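Local coordinates for aspartate-semialdehyde dehydrogenase 2 (Vibrio cholerae, PDB 2R00), which catalyses the NADPH-dependent reductive dephosphorylation of L-aspartyl-4-phosphate to L-aspartate-semialdehyde, a step shared by lysine and methionine biosynthesis, at residues 133-138 / 309-314; 272-277 / 282-287. All coordinates share one frame; numbering follows the deposited sequence.

Overall arrangement
From the N terminus the chain first builds the nucleotide-binding domain, then enters helix 131-147, which carries residues 133-138. Their partner, 309-314, comes after 170 intervening residues on strand 306-313, so contact 1 closes a long loop and sets the helix against the six-stranded sheet of the dimerisation domain. Contact 2 falls wholly within that loop: 272-277 begins in strand 271-273 and runs out of it, and after four more residues the chain turns back as 282-287. The two contacts nest without crossing. Their centres are 15 Å apart, one buried and the other at the surface, yet both reach the same sheet and both touch the second subunit.

Contact 1: residues 133-138 / 309-314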
loop_
_atom_site.group_PDB
_atom_site.type_symbol
_atom_site.label_atom_id
_atom_site.label_comp_id
_atom_site.label_asym_id
_atom_site.label_seq_id
_atom_site.Cartn_x
_atom_site.Cartn_y
_atom_site.Cartn_z
ATOM N N THR A 133 -5.896 13.747 3.285
ATOM C CA THR A 133 -5.028 14.891 2.996
ATOM C C THR A 133 -4.483 15.505 4.287
ATOM O O THR A 133 -3.313 15.870 4.353
ATOM C CB THR A 133 -5.779 15.983 2.205
ATOM O OG1 THR A 133 -6.433 15.390 1.079
ATOM C CG2 THR A 133 -4.812 17.064 1.730
ATOM N N ILE A 134 -5.337 15.627 5.300
ATOM C CA ILE A 134 -4.901 16.074 6.630
ATOM C C ILE A 134 -3.739 15.206 7.148
ATOM O O ILE A 134 -2.660 15.722 7.447
ATOM C CB ILE A 134 -6.066 16.069 7.646
ATOM C CG1 ILE A 134 -7.168 17.045 7.211
ATOM C CG2 ILE A 134 -5.550 16.419 9.069
ATOM C CD1 ILE A 134 -8.471 16.915 8.011
ATOM N N GLN A 135 -3.963 13.898 7.215
ATOM C CA GLN A 135 -2.965 12.922 7.681
ATOM C C GLN A 135 -1.617 13.125 6.992
ATOM O O GLN A 135 -0.581 13.252 7.651
ATOM C CB GLN A 135 -3.423 11.506 7.324
ATOM C CG GLN A 135 -4.219 10.729 8.355
ATOM C CD GLN A 135 -4.739 9.409 7.782
ATOM O OE1 GLN A 135 -5.952 9.232 7.641
ATOM N NE2 GLN A 135 -3.824 8.486 7.421
ATOM N N MET A 136 -1.643 13.142 5.657
ATOM C CA MET A 136 -0.426 13.204 4.854
ATOM C C MET A 136 0.314 14.530 5.036
ATOM O O MET A 136 1.544 14.557 5.163
ATOM C CB MET A 136 -0.744 12.964 3.364
ATOM C CG MET A 136 0.497 12.960 2.461
ATOM S SD MET A 136 0.173 12.621 0.718
ATOM C CE MET A 136 -0.638 14.120 0.177
ATOM N N LEU A 137 -0.441 15.623 5.033
ATOM C CA LEU A 137 0.134 16.962 5.105
ATOM C C LEU A 137 0.784 17.276 6.455
ATOM O O LEU A 137 1.813 17.960 6.515
ATOM C CB LEU A 137 -0.927 18.007 4.758
ATOM C CG LEU A 137 -0.898 18.378 3.272
ATOM C CD1 LEU A 137 -2.237 18.746 2.781
ATOM C CD2 LEU A 137 0.061 19.527 3.030
ATOM N N VAL A 138 0.179 16.789 7.531
ATOM C CA VAL A 138 0.796 16.880 8.850
ATOM C C VAL A 138 2.160 16.173 8.842
ATOM O O VAL A 138 3.173 16.751 9.245
ATOM C CB VAL A 138 -0.141 16.351 9.951
ATOM C CG1 VAL A 138 0.610 16.159 11.260
ATOM C CG2 VAL A 138 -1.296 17.343 10.169
ATOM N N LEU A 309 7.433 6.573 4.114
ATOM C CA LEU A 309 6.790 6.469 5.421
ATOM C C LEU A 309 5.352 6.016 5.230
ATOM O O LEU A 309 4.787 6.181 4.149
ATOM C CB LEU A 309 6.823 7.811 6.172
ATOM C CG LEU A 309 6.112 9.014 5.526
ATOM C CD1 LEU A 309 5.582 9.949 6.580
ATOM C CD2 LEU A 309 7.016 9.751 4.566
ATOM N N TRP A 310 4.781 5.434 6.279
ATOM C CA TRP A 310 3.364 5.109 6.336
ATOM C C TRP A 310 2.706 5.931 7.426
ATOM O O TRP A 310 3.309 6.206 8.462
ATOM C CB TRP A 310 3.154 3.622 6.618
ATOM C CG TRP A 310 3.376 2.741 5.410
ATOM C CD1 TRP A 310 4.524 2.632 4.673
ATOM C CD2 TRP A 310 2.432 1.838 4.820
ATOM N NE1 TRP A 310 4.348 1.723 3.653
ATOM C CE2 TRP A 310 3.076 1.217 3.723
ATOM C CE3 TRP A 310 1.102 1.496 5.107
ATOM C CZ2 TRP A 310 2.435 0.273 2.917
ATOM C CZ3 TRP A 310 0.468 0.566 4.307
ATOM C CH2 TRP A 310 1.134 -0.044 3.227
ATOM N N VAL A 311 1.469 6.339 7.167
ATOM C CA VAL A 311 0.733 7.234 8.044
ATOM C C VAL A 311 -0.617 6.593 8.292
ATOM O O VAL A 311 -1.285 6.159 7.350
ATOM C CB VAL A 311 0.543 8.634 7.386
ATOM C CG1 VAL A 311 -0.123 9.598 8.349
ATOM C CG2 VAL A 311 1.859 9.188 6.918
ATOM N N VAL A 312 -1.004 6.505 9.561
ATOM C CA VAL A 312 -2.245 5.847 9.947
ATOM C C VAL A 312 -3.119 6.779 10.799
ATOM O O VAL A 312 -2.614 7.569 11.599
ATOM C CB VAL A 312 -1.968 4.484 10.674
ATOM C CG1 VAL A 312 -3.231 3.914 11.294
ATOM C CG2 VAL A 312 -1.374 3.458 9.698
ATOM N N ALA A 313 -4.427 6.698 10.578
ATOM C CA ALA A 313 -5.431 7.241 11.493
ATOM C C ALA A 313 -6.320 6.091 11.921
ATOM O O ALA A 313 -6.930 5.418 11.069
ATOM C CB ALA A 313 -6.268 8.308 10.817
ATOM N N ASP A 314 -6.376 5.844 13.232
ATOM C CA ASP A 314 -7.261 4.822 13.778
ATOM C C ASP A 314 -8.702 5.327 13.752
ATOM O O ASP A 314 -9.569 4.704 13.134
ATOM C CB ASP A 314 -6.849 4.420 15.202
ATOM C CG ASP A 314 -7.675 3.259 15.741
ATOM O OD1 ASP A 314 -7.978 2.313 14.970
ATOM O OD2 ASP A 314 -8.026 3.297 16.941
#
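Q135 reaches from helix 131-147 onto V311 and A313 of strand 306-313, a helix-on-sheet packing in the dimerisation domain. The short segments run at 135° to each other with their axes 8.6 Å apart, and this single long side chain spans much of the interval. The tight part lies along the length of Q135. V311, with CG1 anti to its own N (chi1 -175°), pushes that methyl against the helix, where V311 CG1 lies 3.9 Å from Q135 CB and 3.7 Å from Q135 O. Farther out, the extended chain carries the amide alongside the strand, where CD comes within 3.6 Å of A313 CB. Alternate residues therefore serve the helix, while V312 between them turns its side chain to the other face of the sheet, where it packs on I198 of the second subunit. The contact loosens toward the flanks: M136 and V138 pass by the strand segment and pack instead on helix 211-223 and on V292, respectively. All four touching residues are buried, and the looser side is lined by other protein. The site lies beside the active centre, with the side chain of Q135 close to that of C131, which forms the acyl-thioester intermediate. Its amide oxygen is hydrogen-bonded to ND1 of H244, the predicted proton acceptor, and this same OE1 sits 3.3 Å from the CB of A313.

Contact 2: residues 272-277 / 282-287; sequences ELFRGA and QVRDAG
R284 lays its guanidinium flat on the ring of F274 and grips E272 with the same group. It has the largest surface buried in this contact, which draws together two nearly antiparallel limbs of the connection between strand 271-273, outermost of its sheet within this chain, and strand 292-300. Ring and guanidinium planes differ by 9°, and CZ stands 4.5 Å from the ring centroid, over the face, so stacking and cation-pi attraction coincide; NH2 lies above the ring centre. The chain of R284 bends at chi3 (-62°), which turns the group back over F274. Its edge does the polar work. NE and NH2 both donate to OE2 of E272, at 3.1 and 3.2 Å, in a side-on salt bridge to its anti side, from one face of the carboxylate. NH2 also donates to the backbone O of L273 (2.9 Å), from above the carbonyl plane. At the NH1 edge of the guanidinium a water accepts from NH1 and, at 3.0 Å, from the N of R275, bridging the limbs once more. Held at its edge and stacked on one face, the guanidinium would be expected to rotate little. F274 gains a further neighbour at its rim, where CZ is 3.8 Å from the O of D285. A277, next in buried area, packs where the limbs converge on the turn: its CB meets CB of Q282 at 3.7 Å and touches CG2 of V283. The second subunit approaches here too, with I198 on F274 and Q200 hydrogen-bonded to the O of R284. Behind the loop, L273 and R275 rest on helix 258-267, while E272 and F274 are joined by backbone hydrogen bonds to the neighbouring strand 292-300.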
loop_
_atom_site.group_PDB
_atom_site.type_symbol
_atom_site.label_atom_id
_atom_site.label_comp_id
_atom_site.label_asym_id
_atom_site.label_seq_id
_atom_site.Cartn_x
_atom_site.Cartn_y
_atom_site.Cartn_z
ATOM N N GLU A 272 2.611 11.039 16.258
ATOM C CA GLU A 272 3.257 9.993 17.037
ATOM C C GLU A 272 4.104 9.119 16.110
ATOM O O GLU A 272 3.576 8.451 15.208
ATOM C CB GLU A 272 2.248 9.156 17.821
ATOM C CG GLU A 272 2.911 8.017 18.610
ATOM C CD GLU A 272 2.098 7.543 19.805
ATOM O OE1 GLU A 272 1.111 8.214 20.167
ATOM O OE2 GLU A 272 2.456 6.495 20.392
ATOM N N LEU A 273 5.417 9.143 16.330
ATOM C CA LEU A 273 6.337 8.306 15.571
ATOM C C LEU A 273 6.635 6.984 16.276
ATOM O O LEU A 273 7.002 6.961 17.462
ATOM C CB LEU A 273 7.648 9.044 15.288
ATOM C CG LEU A 273 8.601 8.278 14.365
ATOM C CD1 LEU A 273 8.449 8.766 12.922
ATOM C CD2 LEU A 273 10.027 8.416 14.841
ATOM N N PHE A 274 6.493 5.891 15.521
ATOM C CA PHE A 274 6.819 4.550 15.986
ATOM C C PHE A 274 8.113 4.092 15.310
ATOM O O PHE A 274 8.173 3.951 14.080
ATOM C CB PHE A 274 5.681 3.581 15.662
ATOM C CG PHE A 274 4.400 3.892 16.370
ATOM C CD1 PHE A 274 3.610 4.974 15.976
ATOM C CD2 PHE A 274 3.968 3.095 17.420
ATOM C CE1 PHE A 274 2.426 5.263 16.633
ATOM C CE2 PHE A 274 2.783 3.372 18.081
ATOM C CZ PHE A 274 2.010 4.465 17.691
ATOM N N ARG A 275 9.147 3.887 16.118
ATOM C CA ARG A 275 10.464 3.510 15.611
ATOM C C ARG A 275 10.600 1.998 15.509
ATOM O O ARG A 275 11.538 1.493 14.896
ATOM C CB ARG A 275 11.577 4.087 16.499
ATOM C CG ARG A 275 11.886 5.567 16.249
ATOM C CD ARG A 275 12.851 6.110 17.310
ATOM N NE ARG A 275 13.144 7.535 17.148
ATOM C CZ ARG A 275 14.045 8.037 16.303
ATOM N NH1 ARG A 275 14.755 7.244 15.508
ATOM N NH2 ARG A 275 14.230 9.345 16.251
ATOM N N GLY A 276 9.656 1.280 16.110
ATOM C CA GLY A 276 9.692 -0.173 16.106
ATOM C C GLY A 276 10.117 -0.701 17.461
ATOM O O GLY A 276 10.785 -0.003 18.236
ATOM N N ALA A 277 9.715 -1.935 17.750
ATOM C CA ALA A 277 9.991 -2.553 19.041
ATOM C C ALA A 277 10.980 -3.693 18.860
ATOM O O ALA A 277 10.876 -4.455 17.895
ATOM C CB ALA A 277 8.697 -3.079 19.660
ATOM N N GLN A 282 7.956 -2.644 24.442
ATOM C CA GLN A 282 8.130 -1.463 23.584
ATOM C C GLN A 282 6.998 -1.243 22.558
ATOM O O GLN A 282 6.888 -0.162 21.970
ATOM C CB GLN A 282 9.495 -1.500 22.892
ATOM C CG GLN A 282 10.688 -1.323 23.839
ATOM C CD GLN A 282 12.024 -1.647 23.177
ATOM O OE1 GLN A 282 12.071 -2.277 22.124
ATOM N NE2 GLN A 282 13.111 -1.219 23.799
ATOM N N VAL A 283 6.161 -2.260 22.348
ATOM C CA VAL A 283 4.985 -2.128 21.482
ATOM C C VAL A 283 3.975 -1.183 22.156
ATOM O O VAL A 283 3.618 -1.372 23.329
ATOM C CB VAL A 283 4.322 -3.506 21.184
ATOM C CG1 VAL A 283 3.199 -3.372 20.158
ATOM C CG2 VAL A 283 5.358 -4.521 20.715
ATOM N N ARG A 284 3.534 -0.172 21.415
ATOM C CA ARG A 284 2.594 0.825 21.945
ATOM C C ARG A 284 1.244 0.757 21.242
ATOM O O ARG A 284 1.148 0.253 20.122
ATOM C CB ARG A 284 3.164 2.239 21.804
ATOM C CG ARG A 284 4.592 2.402 22.298
ATOM C CD ARG A 284 4.896 3.843 22.700
ATOM N NE ARG A 284 4.771 4.795 21.593
ATOM C CZ ARG A 284 5.693 4.987 20.652
ATOM N NH1 ARG A 284 6.822 4.282 20.653
ATOM N NH2 ARG A 284 5.482 5.882 19.700
ATOM N N ASP A 285 0.206 1.266 21.903
ATOM C CA ASP A 285 -1.112 1.387 21.284
ATOM C C ASP A 285 -1.220 2.743 20.577
ATOM O O ASP A 285 -0.284 3.543 20.629
ATOM C CB ASP A 285 -2.233 1.181 22.319
ATOM C CG ASP A 285 -2.497 2.418 23.169
ATOM O OD1 ASP A 285 -3.656 2.585 23.612
ATOM O OD2 ASP A 285 -1.565 3.226 23.396
ATOM N N ALA A 286 -2.360 3.003 19.937
ATOM C CA ALA A 286 -2.586 4.268 19.210
ATOM C C ALA A 286 -2.259 5.525 20.025
ATOM O O ALA A 286 -1.801 6.525 19.469
ATOM C CB ALA A 286 -4.011 4.331 18.665
ATOM N N GLY A 287 -2.507 5.470 21.333
ATOM C CA GLY A 287 -2.094 6.530 22.257
ATOM C C GLY A 287 -2.956 7.780 22.250
ATOM O O GLY A 287 -3.621 8.101 23.246
HETATM O O HOH W 1 8.998 4.515 19.033
#